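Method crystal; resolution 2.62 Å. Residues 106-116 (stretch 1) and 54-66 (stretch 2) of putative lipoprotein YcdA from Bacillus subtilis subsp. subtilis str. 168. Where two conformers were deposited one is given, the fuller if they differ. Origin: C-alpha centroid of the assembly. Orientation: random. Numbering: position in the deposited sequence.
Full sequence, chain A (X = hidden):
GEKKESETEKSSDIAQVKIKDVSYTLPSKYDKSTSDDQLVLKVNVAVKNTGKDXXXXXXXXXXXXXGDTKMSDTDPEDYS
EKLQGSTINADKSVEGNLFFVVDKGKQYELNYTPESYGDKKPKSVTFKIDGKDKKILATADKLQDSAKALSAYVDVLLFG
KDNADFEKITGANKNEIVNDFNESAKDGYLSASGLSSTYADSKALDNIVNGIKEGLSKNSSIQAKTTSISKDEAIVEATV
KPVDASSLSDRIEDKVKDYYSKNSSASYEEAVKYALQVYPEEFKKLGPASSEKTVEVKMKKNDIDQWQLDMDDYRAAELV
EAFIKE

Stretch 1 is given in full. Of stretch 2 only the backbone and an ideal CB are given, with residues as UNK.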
# COMPACT_ATOMS: atom_id res chain seq x y z
N LYS A 106 19.37 11.83 -1.65
CA LYS A 106 20.53 12.37 -2.35
C LYS A 106 20.61 13.90 -2.16
O LYS A 106 19.85 14.47 -1.36
CB LYS A 106 20.52 11.98 -3.84
CG LYS A 106 20.58 10.47 -4.11
CD LYS A 106 21.81 9.71 -3.55
CE LYS A 106 21.82 8.23 -3.91
NZ LYS A 106 22.92 7.48 -3.22
N GLN A 107 21.59 14.54 -2.82
CA GLN A 107 21.77 15.99 -2.74
C GLN A 107 21.15 16.63 -3.96
O GLN A 107 21.63 16.43 -5.08
CB GLN A 107 23.24 16.36 -2.56
CG GLN A 107 23.84 15.85 -1.24
CD GLN A 107 22.98 16.17 -0.03
OE1 GLN A 107 22.64 17.33 0.24
NE2 GLN A 107 22.57 15.13 0.70
N TYR A 108 20.02 17.32 -3.76
CA TYR A 108 19.31 17.94 -4.87
C TYR A 108 19.61 19.42 -4.97
O TYR A 108 20.15 20.03 -4.04
CB TYR A 108 17.78 17.68 -4.78
CG TYR A 108 17.45 16.26 -4.36
CD1 TYR A 108 17.75 15.17 -5.19
CD2 TYR A 108 16.88 15.99 -3.12
CE1 TYR A 108 17.50 13.86 -4.79
CE2 TYR A 108 16.60 14.68 -2.71
CZ TYR A 108 16.91 13.62 -3.55
OH TYR A 108 16.66 12.34 -3.15
N GLU A 109 19.35 19.96 -6.16
CA GLU A 109 19.51 21.34 -6.50
C GLU A 109 18.34 21.72 -7.37
O GLU A 109 18.15 21.13 -8.42
CB GLU A 109 20.85 21.62 -7.16
CG GLU A 109 21.04 23.09 -7.51
CD GLU A 109 22.42 23.52 -7.92
OE1 GLU A 109 23.30 23.68 -7.03
OE2 GLU A 109 22.61 23.80 -9.13
N LEU A 110 17.51 22.66 -6.88
CA LEU A 110 16.37 23.18 -7.60
C LEU A 110 16.77 24.50 -8.21
O LEU A 110 17.27 25.36 -7.49
CB LEU A 110 15.16 23.35 -6.67
CG LEU A 110 13.86 23.87 -7.30
CD1 LEU A 110 13.15 22.78 -8.04
CD2 LEU A 110 12.93 24.40 -6.24
N ASN A 111 16.60 24.64 -9.55
CA ASN A 111 16.91 25.90 -10.25
C ASN A 111 15.64 26.46 -10.83
O ASN A 111 14.80 25.71 -11.32
CB ASN A 111 17.99 25.75 -11.34
CG ASN A 111 18.39 27.07 -12.01
OD1 ASN A 111 19.05 27.94 -11.41
ND2 ASN A 111 17.98 27.28 -13.26
N TYR A 112 15.48 27.80 -10.73
CA TYR A 112 14.34 28.56 -11.26
C TYR A 112 14.85 29.60 -12.21
O TYR A 112 15.70 30.40 -11.82
CB TYR A 112 13.48 29.21 -10.17
CG TYR A 112 12.47 30.19 -10.73
CD1 TYR A 112 11.41 29.75 -11.53
CD2 TYR A 112 12.58 31.56 -10.51
CE1 TYR A 112 10.46 30.64 -12.03
CE2 TYR A 112 11.66 32.46 -11.04
CZ TYR A 112 10.60 32.00 -11.80
OH TYR A 112 9.70 32.90 -12.34
N THR A 113 14.36 29.57 -13.47
CA THR A 113 14.72 30.54 -14.51
C THR A 113 13.42 31.22 -14.92
O THR A 113 12.57 30.62 -15.60
CB THR A 113 15.53 29.90 -15.66
OG1 THR A 113 16.80 29.47 -15.16
CG2 THR A 113 15.76 30.87 -16.82
N PRO A 114 13.25 32.49 -14.48
CA PRO A 114 12.02 33.25 -14.81
C PRO A 114 11.85 33.48 -16.31
O PRO A 114 12.83 33.59 -17.04
CB PRO A 114 12.20 34.57 -14.07
CG PRO A 114 13.66 34.70 -13.86
CD PRO A 114 14.17 33.30 -13.66
N GLU A 115 10.57 33.49 -16.76
CA GLU A 115 10.19 33.67 -18.16
C GLU A 115 10.30 35.15 -18.48
O GLU A 115 9.31 35.90 -18.47
CB GLU A 115 8.79 33.10 -18.44
CG GLU A 115 8.71 31.59 -18.27
CD GLU A 115 7.46 30.88 -18.76
OE1 GLU A 115 6.57 31.54 -19.33
OE2 GLU A 115 7.39 29.64 -18.59
N SER A 116 11.54 35.57 -18.71
CA SER A 116 11.94 36.94 -18.95
C SER A 116 12.88 37.05 -20.14
O SER A 116 13.54 36.07 -20.51
CB SER A 116 12.62 37.48 -17.69
OG SER A 116 13.34 38.69 -17.86
N UNK A 54 4.35 42.21 -16.01
CA UNK A 54 3.77 40.91 -15.62
C UNK A 54 4.69 39.77 -16.01
O UNK A 54 5.37 39.84 -17.04
CB UNK A 54 2.40 40.71 -16.27
N UNK A 55 4.75 38.73 -15.15
CA UNK A 55 5.63 37.57 -15.26
C UNK A 55 4.87 36.26 -15.40
O UNK A 55 4.10 35.90 -14.51
CB UNK A 55 6.55 37.50 -14.04
N UNK A 56 5.12 35.50 -16.49
CA UNK A 56 4.52 34.18 -16.66
C UNK A 56 5.30 33.18 -15.83
O UNK A 56 6.53 33.19 -15.89
CB UNK A 56 4.50 33.76 -18.13
N UNK A 57 4.61 32.32 -15.03
CA UNK A 57 5.28 31.32 -14.20
C UNK A 57 4.70 29.95 -14.53
O UNK A 57 3.48 29.76 -14.48
CB UNK A 57 5.12 31.64 -12.71
N UNK A 58 5.59 29.00 -14.90
CA UNK A 58 5.25 27.63 -15.29
C UNK A 58 6.14 26.63 -14.57
O UNK A 58 7.23 26.99 -14.10
CB UNK A 58 5.38 27.45 -16.80
N UNK A 59 5.67 25.37 -14.48
CA UNK A 59 6.39 24.23 -13.90
C UNK A 59 7.74 24.06 -14.63
O UNK A 59 8.76 23.80 -13.99
CB UNK A 59 5.55 22.95 -14.00
N UNK A 60 7.72 24.23 -15.99
CA UNK A 60 8.85 24.13 -16.92
C UNK A 60 10.00 25.09 -16.60
O UNK A 60 11.08 24.97 -17.16
CB UNK A 60 8.36 24.39 -18.35
N UNK A 61 9.78 26.07 -15.70
CA UNK A 61 10.79 27.06 -15.32
C UNK A 61 11.70 26.49 -14.24
O UNK A 61 12.70 27.12 -13.87
CB UNK A 61 10.13 28.35 -14.83
N UNK A 62 11.34 25.32 -13.70
CA UNK A 62 12.14 24.70 -12.65
C UNK A 62 12.72 23.40 -13.15
O UNK A 62 12.06 22.66 -13.88
CB UNK A 62 11.31 24.46 -11.39
N UNK A 63 13.97 23.12 -12.75
CA UNK A 63 14.69 21.89 -13.07
C UNK A 63 15.32 21.39 -11.78
O UNK A 63 15.69 22.20 -10.92
CB UNK A 63 15.74 22.11 -14.16
N UNK A 64 15.43 20.08 -11.63
CA UNK A 64 16.08 19.53 -10.46
C UNK A 64 17.26 18.70 -10.88
O UNK A 64 17.17 17.92 -11.83
CB UNK A 64 15.10 18.70 -9.63
N UNK A 65 18.34 18.83 -10.13
CA UNK A 65 19.54 18.04 -10.30
C UNK A 65 19.71 17.19 -9.07
O UNK A 65 19.48 17.67 -7.96
CB UNK A 65 20.77 18.92 -10.54
N UNK A 66 20.08 15.92 -9.27
CA UNK A 66 20.45 14.98 -8.24
C UNK A 66 21.90 14.74 -8.47
O UNK A 66 22.28 14.27 -9.55
CB UNK A 66 19.63 13.69 -8.27

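Position 54 has no stretch 1 atom within 5.5 Å of its CB; many residues would suit. It is Pro-54.

At 55 the CB points sideways, 5.5 Å from Glu-115 O. A long apolar chain could reach Pro-114. Leu-55 does so: its CD1 lies 4.1 Å from Pro-114 CB.

At 56 the CB is tight against Glu-115 OE1, 3.3 Å away. A small or polar residue would suit. Asn-56 ND2 donates a weak bond (2.7 Å) to water 1, which donates to Glu-115 O (2.6 Å).

The CB of 57 points away, 4.8 Å from Tyr-112 OH. Several apolar residues would fit. Val-57 touches that hydroxyl through CG2.

Positions 58 to 60 form a turn. The CB of 58 is 3.5 Å from Glu-115 OE2; a side chain able to accept bonds from the turn would suit. Positions 59 and 60 make no contact and could take many residues, small or polar. The residues are Asp-58, Ser-59 and selenomethionine Met-60; Met-60 N donates to Asp-58 OD1 (2.9 Å).

At 61 the CB points toward stretch 1, 4.8 Å from Glu-115 OE2. The nearby carboxylate would favour a donor such as Asn, Ser or Lys. It is instead Asp-61. Its OD1 is 2.7 Å from Glu-115 OE2, close enough that one acid is probably protonated. Its OD2 accepts from Asp-58 N (2.9 Å) and from water 2 (2.8 Å), which also accepts from Glu-115 N.

From 62 to 66 the strand runs antiparallel to 107-112, and its side chains alternate between two faces.

Position 62 shares a face with Leu-110 and Tyr-112, so an apolar or aromatic residue would suit. Phe-62 has Tyr-112 CD1 over one ring face; that atom is 3.5 Å from Phe-62 CZ.

Position 63 pairs with Asn-111 on the other face. Beta-branched or polar residues would suit. Thr-63 places OG1 3.9 Å from Asn-111 CB; its N donates to Asn-111 O (3.1 Å).

At 64 the CB is 4.8 Å from Leu-110 CD1, which favours Leu, Ile, Val or Met. Leu-64 CD1 lies 4.0 Å from both Leu-110 CD1 and Tyr-108 CB.

Position 65 lies beside Glu-109, and many strand formers would fit. In Tyr-65, the ring has Glu-109 O at its edge.

At 66 the CB is 3.9 Å from Tyr-108 CD1. A long chain would suit. Gln-66 CG packs 3.6 Å from Lys-106 CB, and OE1 sits at the Tyr-108 ring edge.

Stretch 2 (54-66) PLNVDSMDFTLYQ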
# COMPACT_ATOMS: atom_id res chain seq x y z
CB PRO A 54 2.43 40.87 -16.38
CG PRO A 54 2.18 42.30 -16.82
CD PRO A 54 3.55 42.83 -17.08
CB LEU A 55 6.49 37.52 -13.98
CG LEU A 55 7.51 36.39 -13.81
CD1 LEU A 55 8.65 36.51 -14.83
CD2 LEU A 55 8.05 36.36 -12.40
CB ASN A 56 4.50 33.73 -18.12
CG ASN A 56 3.81 34.65 -19.09
OD1 ASN A 56 2.59 34.81 -19.07
ND2 ASN A 56 4.58 35.16 -20.04
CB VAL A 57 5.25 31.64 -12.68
CG1 VAL A 57 5.89 30.52 -11.86
CG2 VAL A 57 5.94 32.98 -12.38
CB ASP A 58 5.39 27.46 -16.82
CG ASP A 58 4.74 26.21 -17.40
OD1 ASP A 58 5.33 25.12 -17.28
OD2 ASP A 58 3.65 26.32 -17.99
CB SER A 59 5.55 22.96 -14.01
OG SER A 59 4.18 23.27 -14.20
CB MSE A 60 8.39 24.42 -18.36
CG MSE A 60 7.91 23.19 -19.11
SE MSE A 60 7.31 23.66 -20.91
CE MSE A 60 7.08 21.82 -21.60
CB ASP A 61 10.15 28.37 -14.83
CG ASP A 61 9.20 29.00 -15.81
OD1 ASP A 61 9.36 28.76 -17.03
OD2 ASP A 61 8.31 29.75 -15.37
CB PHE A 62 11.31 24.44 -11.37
CG PHE A 62 10.66 25.65 -10.74
CD1 PHE A 62 9.45 26.14 -11.23
CD2 PHE A 62 11.23 26.26 -9.63
CE1 PHE A 62 8.83 27.23 -10.63
CE2 PHE A 62 10.59 27.34 -9.02
CZ PHE A 62 9.39 27.81 -9.51
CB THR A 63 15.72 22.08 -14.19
OG1 THR A 63 16.69 23.03 -13.78
CG2 THR A 63 15.10 22.52 -15.51
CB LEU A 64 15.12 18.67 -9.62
CG LEU A 64 15.59 18.35 -8.21
CD1 LEU A 64 15.04 19.33 -7.22
CD2 LEU A 64 15.18 17.02 -7.83
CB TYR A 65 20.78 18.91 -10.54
CG TYR A 65 20.84 19.48 -11.94
CD1 TYR A 65 20.11 20.62 -12.29
CD2 TYR A 65 21.65 18.91 -12.92
CE1 TYR A 65 20.16 21.15 -13.58
CE2 TYR A 65 21.65 19.39 -14.23
CZ TYR A 65 20.92 20.52 -14.55
OH TYR A 65 21.00 21.04 -15.82
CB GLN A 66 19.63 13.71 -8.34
CG GLN A 66 19.93 12.73 -7.26
CD GLN A 66 19.22 11.47 -7.57
OE1 GLN A 66 18.08 11.27 -7.17
NE2 GLN A 66 19.87 10.63 -8.35
O HOH W 1 6.97 36.38 -19.51
O HOH W 2 8.75 32.48 -14.81
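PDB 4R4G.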